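PDB 2B5W: glucose dehydrogenase from Haloferax mediterranei, which catalyses the NAD(P)+-dependent oxidation of D-glucose to gluconolactone, preferring NADP+ and using a catalytic zinc ion. Local coordinates for residues T95-Y98 against F99-Q103; H288-M291 against V292-K296. The protein carries 1 engineered substitution. All coordinates share one frame; numbering follows the deposited sequence.

Interactions 1 and 2 lie in different parts of the chain and share one way of ending a helix. Residues 95-103 take in both ends of helix 97-100 in the GroES-like part of the alcohol dehydrogenase fold; residues 288-296, later in the chain, take in only the C-terminal end of helix 284-293 in the nucleotide-binding part, just before strand 297-300, the outermost strand of the parallel sheet within this chain. The two do not touch: their centres lie about 34 Å apart and their nearest atoms about 22 Å. Each helix closes in a Schellman motif, and each motif packs against the second subunit, so both domains bring a helix end to the homodimer interface.

Interaction 1. Residues T95-Y98 against F99-Q103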
loop_
_atom_site.group_PDB
_atom_site.type_symbol
_atom_site.label_atom_id
_atom_site.label_comp_id
_atom_site.label_asym_id
_atom_site.label_seq_id
_atom_site.Cartn_x
_atom_site.Cartn_y
_atom_site.Cartn_z
ATOM N N THR A 95 29.101 -5.663 3.334
ATOM C CA THR A 95 28.050 -4.803 3.835
ATOM C C THR A 95 27.510 -3.906 2.715
ATOM O O THR A 95 28.081 -3.800 1.612
ATOM C CB THR A 95 28.542 -3.993 5.027
ATOM O OG1 THR A 95 27.427 -3.408 5.729
ATOM C CG2 THR A 95 29.383 -2.784 4.563
ATOM N N ASN A 96 26.346 -3.339 2.979
ATOM C CA ASN A 96 25.684 -2.442 2.046
ATOM C C ASN A 96 24.781 -1.486 2.838
ATOM O O ASN A 96 24.704 -1.594 4.047
ATOM C CB ASN A 96 24.941 -3.247 0.961
ATOM C CG ASN A 96 23.848 -4.164 1.533
ATOM O OD1 ASN A 96 23.091 -3.738 2.387
ATOM N ND2 ASN A 96 23.734 -5.380 0.995
ATOM N N GLU A 97 24.115 -0.560 2.151
ATOM C CA GLU A 97 23.296 0.454 2.796
ATOM C C GLU A 97 22.223 -0.141 3.727
ATOM O O GLU A 97 21.867 0.467 4.741
ATOM C CB GLU A 97 22.619 1.335 1.738
ATOM C CG GLU A 97 21.624 0.608 0.835
ATOM C CD GLU A 97 20.864 1.565 -0.047
ATOM O OE1 GLU A 97 21.127 1.535 -1.251
ATOM O OE2 GLU A 97 20.028 2.351 0.459
ATOM N N TYR A 98 21.700 -1.300 3.356
ATOM C CA TYR A 98 20.599 -1.879 4.148
ATOM C C TYR A 98 21.115 -2.352 5.484
ATOM O O TYR A 98 20.488 -2.126 6.518
ATOM C CB TYR A 98 19.879 -2.971 3.365
ATOM C CG TYR A 98 19.283 -2.404 2.100
ATOM C CD1 TYR A 98 19.934 -2.532 0.903
ATOM C CD2 TYR A 98 18.095 -1.703 2.144
ATOM C CE1 TYR A 98 19.413 -2.005 -0.244
ATOM C CE2 TYR A 98 17.559 -1.151 1.006
ATOM C CZ TYR A 98 18.228 -1.305 -0.195
ATOM O OH TYR A 98 17.709 -0.778 -1.359
ATOM N N PHE A 99 22.285 -2.987 5.497
ATOM C CA PHE A 99 22.899 -3.391 6.747
ATOM C C PHE A 99 23.449 -2.192 7.540
ATOM O O PHE A 99 23.295 -2.109 8.761
ATOM C CB PHE A 99 23.974 -4.468 6.495
ATOM C CG PHE A 99 23.385 -5.813 6.112
ATOM C CD1 PHE A 99 23.105 -6.743 7.076
ATOM C CD2 PHE A 99 23.032 -6.098 4.819
ATOM C CE1 PHE A 99 22.524 -7.964 6.744
ATOM C CE2 PHE A 99 22.433 -7.300 4.472
ATOM C CZ PHE A 99 22.173 -8.247 5.475
ATOM N N GLU A 100 24.081 -1.245 6.846
ATOM C CA GLU A 100 24.625 -0.059 7.517
ATOM C C GLU A 100 23.576 0.829 8.193
ATOM O O GLU A 100 23.825 1.370 9.273
ATOM C CB GLU A 100 25.447 0.776 6.508
ATOM C CG GLU A 100 26.721 0.077 6.041
ATOM C CD GLU A 100 27.679 -0.250 7.179
ATOM O OE1 GLU A 100 27.976 0.645 7.995
ATOM O OE2 GLU A 100 28.129 -1.411 7.261
ATOM N N ARG A 101 22.377 0.870 7.602
ATOM C CA ARG A 101 21.251 1.655 8.126
ATOM C C ARG A 101 20.345 0.805 9.015
ATOM O O ARG A 101 19.264 1.258 9.395
ATOM C CB ARG A 101 20.408 2.203 6.971
ATOM C CG ARG A 101 21.145 3.251 6.137
ATOM C CD ARG A 101 20.336 3.738 4.933
ATOM N NE ARG A 101 21.049 4.744 4.132
ATOM C CZ ARG A 101 20.545 5.318 3.030
ATOM N NH1 ARG A 101 19.324 4.996 2.582
ATOM N NH2 ARG A 101 21.193 6.235 2.301
ATOM N N ASP A 102 20.752 -0.418 9.395
ATOM C CA ASP A 102 19.989 -1.263 10.340
ATOM C C ASP A 102 18.616 -1.595 9.799
ATOM O O ASP A 102 17.635 -1.646 10.564
ATOM C CB ASP A 102 19.833 -0.586 11.716
ATOM C CG ASP A 102 21.136 -0.236 12.333
ATOM O OD1 ASP A 102 21.972 -1.135 12.500
ATOM O OD2 ASP A 102 21.406 0.930 12.691
ATOM N N GLN A 103 18.513 -1.771 8.491
ATOM C CA GLN A 103 17.251 -2.229 7.883
ATOM C C GLN A 103 17.501 -3.309 6.836
ATOM O O GLN A 103 17.061 -3.238 5.692
ATOM C CB GLN A 103 16.392 -1.056 7.352
ATOM C CG GLN A 103 17.096 -0.145 6.327
ATOM C CD GLN A 103 16.218 1.006 5.827
ATOM O OE1 GLN A 103 16.378 1.473 4.698
ATOM N NE2 GLN A 103 15.295 1.456 6.668
#
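Glu-100 reaches back to Thr-95 across helix 97-100, a single turn capped at its start by Asn-96 and closed by a Schellman motif. Followed outward, the Glu-100 side chain stays close to the preceding turn: CB packs near the carbonyl oxygen of Asn-96, and CG is 3.3 Å from that same O. A bend at chi2 (-60°) then brings the carboxylate round to Thr-95, where CD passes CG2 and OE2 accepts from OG1 at 2.6 Å through its anti lone pair.

Asn-96 is the N-cap. With chi1 at 61°, its CG sits between the backbone N and carbonyl carbon and turns OD1 back over the first turn. That oxygen takes the N-H of Phe-99 at 3.3 Å and, more weakly, that of Tyr-98, while ND2 is held by the carbonyl of Met-111. OD1 also lies at the edge of the Phe-99 ring, near its plane, with the amide turned 53° from the ring. The far end closes as Asp-102, at positive phi, lets Gln-103 N reach Tyr-98 O at 2.8 Å and its own N reach Phe-99 O. The Tyr-98 side chain packs against Asn-266 of the second subunit. On the exposed flank Glu-97 pairs with Arg-101 by charge alone: OE2 stands over one guanidinium face, 3.5 Å from NH1, with no N-H directed at it.

Interaction 2. Residues H288-M291 against V292-K296; sequences HREM and VLHNK
The backbone from His-288 to Lys-296 runs through the last turns of a helix, Leu-293 N binding Arg-289 O at 2.8 Å, and then leaves helical geometry at His-294. Glu-290 carries the side-chain contact. With CG trans to the backbone N (chi1 -174°) and the chain bent at chi2, its carboxylate folds toward the helix end, where two donors grip OE2. His-294 ND1 gives a nearly straight bond of 2.8 Å (168°), the oxygen in the imidazole plane but the ring nitrogen 33° out of the carboxylate plane on the syn side. Lys-296, extended beyond CG, brings NZ to the anti lone pair of OE2 at 2.7 Å as a salt bridge.

This pairing spans a Schellman motif: Asn-295, at positive phi, turns the chain so that Lys-296 N meets Met-291 O in the carbonyl plane at 3.0 Å and Asn-295 N meets Val-292 O. The same lysine NZ also binds the carbonyls of Val-260 and Leu-263. With an alanine at Glu-290, Lys-296 would probably keep these carbonyls but lose its carboxylate mate, while His-294 ND1 would lack its acceptor and the ring be less firmly fixed in rotation. The ring's NE2 accepts from the backbone N-H of Asp-109 of the second subunit.

Met-291, bent at chi2 and chi3, curls its CE to 3.3 Å from Lys-296 O. The His-288 ring lies alongside Val-292, CD2 3.9 Å from CG2, and its NE2 is hydrogen-bonded to Glu-248 of the second subunit. Val-292 also touches a bound NADP, probably that subunit's, beside its Gly-273.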
loop_
_atom_site.group_PDB
_atom_site.type_symbol
_atom_site.label_atom_id
_atom_site.label_comp_id
_atom_site.label_asym_id
_atom_site.label_seq_id
_atom_site.Cartn_x
_atom_site.Cartn_y
_atom_site.Cartn_z
ATOM N N HIS A 288 -8.346 -2.439 -9.958
ATOM C CA HIS A 288 -7.790 -1.095 -10.043
ATOM C C HIS A 288 -8.778 -0.071 -9.532
ATOM O O HIS A 288 -8.449 0.723 -8.668
ATOM C CB HIS A 288 -7.436 -0.852 -11.513
ATOM C CG HIS A 288 -6.718 0.429 -11.805
ATOM N ND1 HIS A 288 -6.180 0.680 -13.050
ATOM C CD2 HIS A 288 -6.447 1.523 -11.050
ATOM C CE1 HIS A 288 -5.582 1.860 -13.041
ATOM N NE2 HIS A 288 -5.722 2.392 -11.836
ATOM N N ARG A 289 -10.024 -0.085 -10.018
ATOM C CA ARG A 289 -10.997 0.915 -9.634
ATOM C C ARG A 289 -11.354 0.871 -8.119
ATOM O O ARG A 289 -11.522 1.897 -7.486
ATOM C CB ARG A 289 -12.282 0.764 -10.478
ATOM C CG ARG A 289 -13.310 1.788 -10.197
ATOM C CD ARG A 289 -14.555 1.692 -11.071
ATOM N NE ARG A 289 -15.358 0.514 -10.721
ATOM C CZ ARG A 289 -15.347 -0.649 -11.360
ATOM N NH1 ARG A 289 -14.597 -0.848 -12.441
ATOM N NH2 ARG A 289 -16.118 -1.631 -10.912
ATOM N N GLU A 290 -11.493 -0.334 -7.580
ATOM C CA GLU A 290 -11.818 -0.507 -6.172
ATOM C C GLU A 290 -10.695 0.020 -5.288
ATOM O O GLU A 290 -10.964 0.645 -4.269
ATOM C CB GLU A 290 -12.067 -1.978 -5.896
ATOM C CG GLU A 290 -12.569 -2.272 -4.484
ATOM C CD GLU A 290 -13.850 -1.524 -4.106
ATOM O OE1 GLU A 290 -14.669 -1.148 -4.980
ATOM O OE2 GLU A 290 -14.067 -1.309 -2.910
ATOM N N MET A 291 -9.443 -0.198 -5.695
ATOM C CA MET A 291 -8.323 0.365 -4.916
ATOM C C MET A 291 -8.431 1.861 -4.827
ATOM O O MET A 291 -8.186 2.506 -3.789
ATOM C CB MET A 291 -6.976 0.031 -5.536
ATOM C CG MET A 291 -6.544 -1.378 -5.461
ATOM S SD MET A 291 -5.877 -1.843 -3.853
ATOM C CE MET A 291 -4.343 -0.827 -3.656
ATOM N N VAL A 292 -8.757 2.499 -5.949
ATOM C CA VAL A 292 -8.744 3.929 -6.018
ATOM C C VAL A 292 -9.964 4.562 -5.375
ATOM O O VAL A 292 -9.847 5.414 -4.486
ATOM C CB VAL A 292 -8.656 4.372 -7.514
ATOM C CG1 VAL A 292 -8.850 5.893 -7.675
ATOM C CG2 VAL A 292 -7.323 3.912 -8.100
ATOM N N LEU A 293 -11.149 4.168 -5.823
ATOM C CA LEU A 293 -12.354 4.801 -5.341
ATOM C C LEU A 293 -12.604 4.655 -3.830
ATOM O O LEU A 293 -13.317 5.468 -3.247
ATOM C CB LEU A 293 -13.574 4.303 -6.140
ATOM C CG LEU A 293 -13.608 4.761 -7.620
ATOM C CD1 LEU A 293 -14.971 4.448 -8.215
ATOM C CD2 LEU A 293 -13.294 6.211 -7.786
ATOM N N HIS A 294 -12.013 3.625 -3.228
ATOM C CA HIS A 294 -12.194 3.390 -1.806
ATOM C C HIS A 294 -10.889 3.474 -1.025
ATOM O O HIS A 294 -10.787 2.952 0.081
ATOM C CB HIS A 294 -12.938 2.071 -1.584
ATOM C CG HIS A 294 -14.427 2.193 -1.744
ATOM N ND1 HIS A 294 -15.217 1.117 -2.094
ATOM C CD2 HIS A 294 -15.270 3.235 -1.543
ATOM C CE1 HIS A 294 -16.485 1.502 -2.128
ATOM N NE2 HIS A 294 -16.547 2.780 -1.788
ATOM N N ASN A 295 -9.899 4.160 -1.591
ATOM C CA ASN A 295 -8.693 4.510 -0.859
ATOM C C ASN A 295 -8.084 3.307 -0.146
ATOM O O ASN A 295 -7.782 3.396 1.058
ATOM C CB ASN A 295 -8.988 5.583 0.221
ATOM C CG ASN A 295 -9.542 6.913 -0.326
ATOM O OD1 ASN A 295 -10.773 7.225 -0.184
ATOM N ND2 ASN A 295 -8.670 7.716 -0.869
ATOM N N LYS A 296 -7.874 2.221 -0.863
ATOM C CA LYS A 296 -7.333 0.997 -0.283
ATOM C C LYS A 296 -5.840 0.849 -0.546
ATOM O O LYS A 296 -5.282 1.461 -1.467
ATOM C CB LYS A 296 -8.079 -0.215 -0.826
ATOM C CG LYS A 296 -9.496 -0.332 -0.344
ATOM C CD LYS A 296 -10.324 -1.387 -1.101
ATOM C CE LYS A 296 -11.693 -1.479 -0.502
ATOM N NZ LYS A 296 -12.492 -2.574 -1.140
#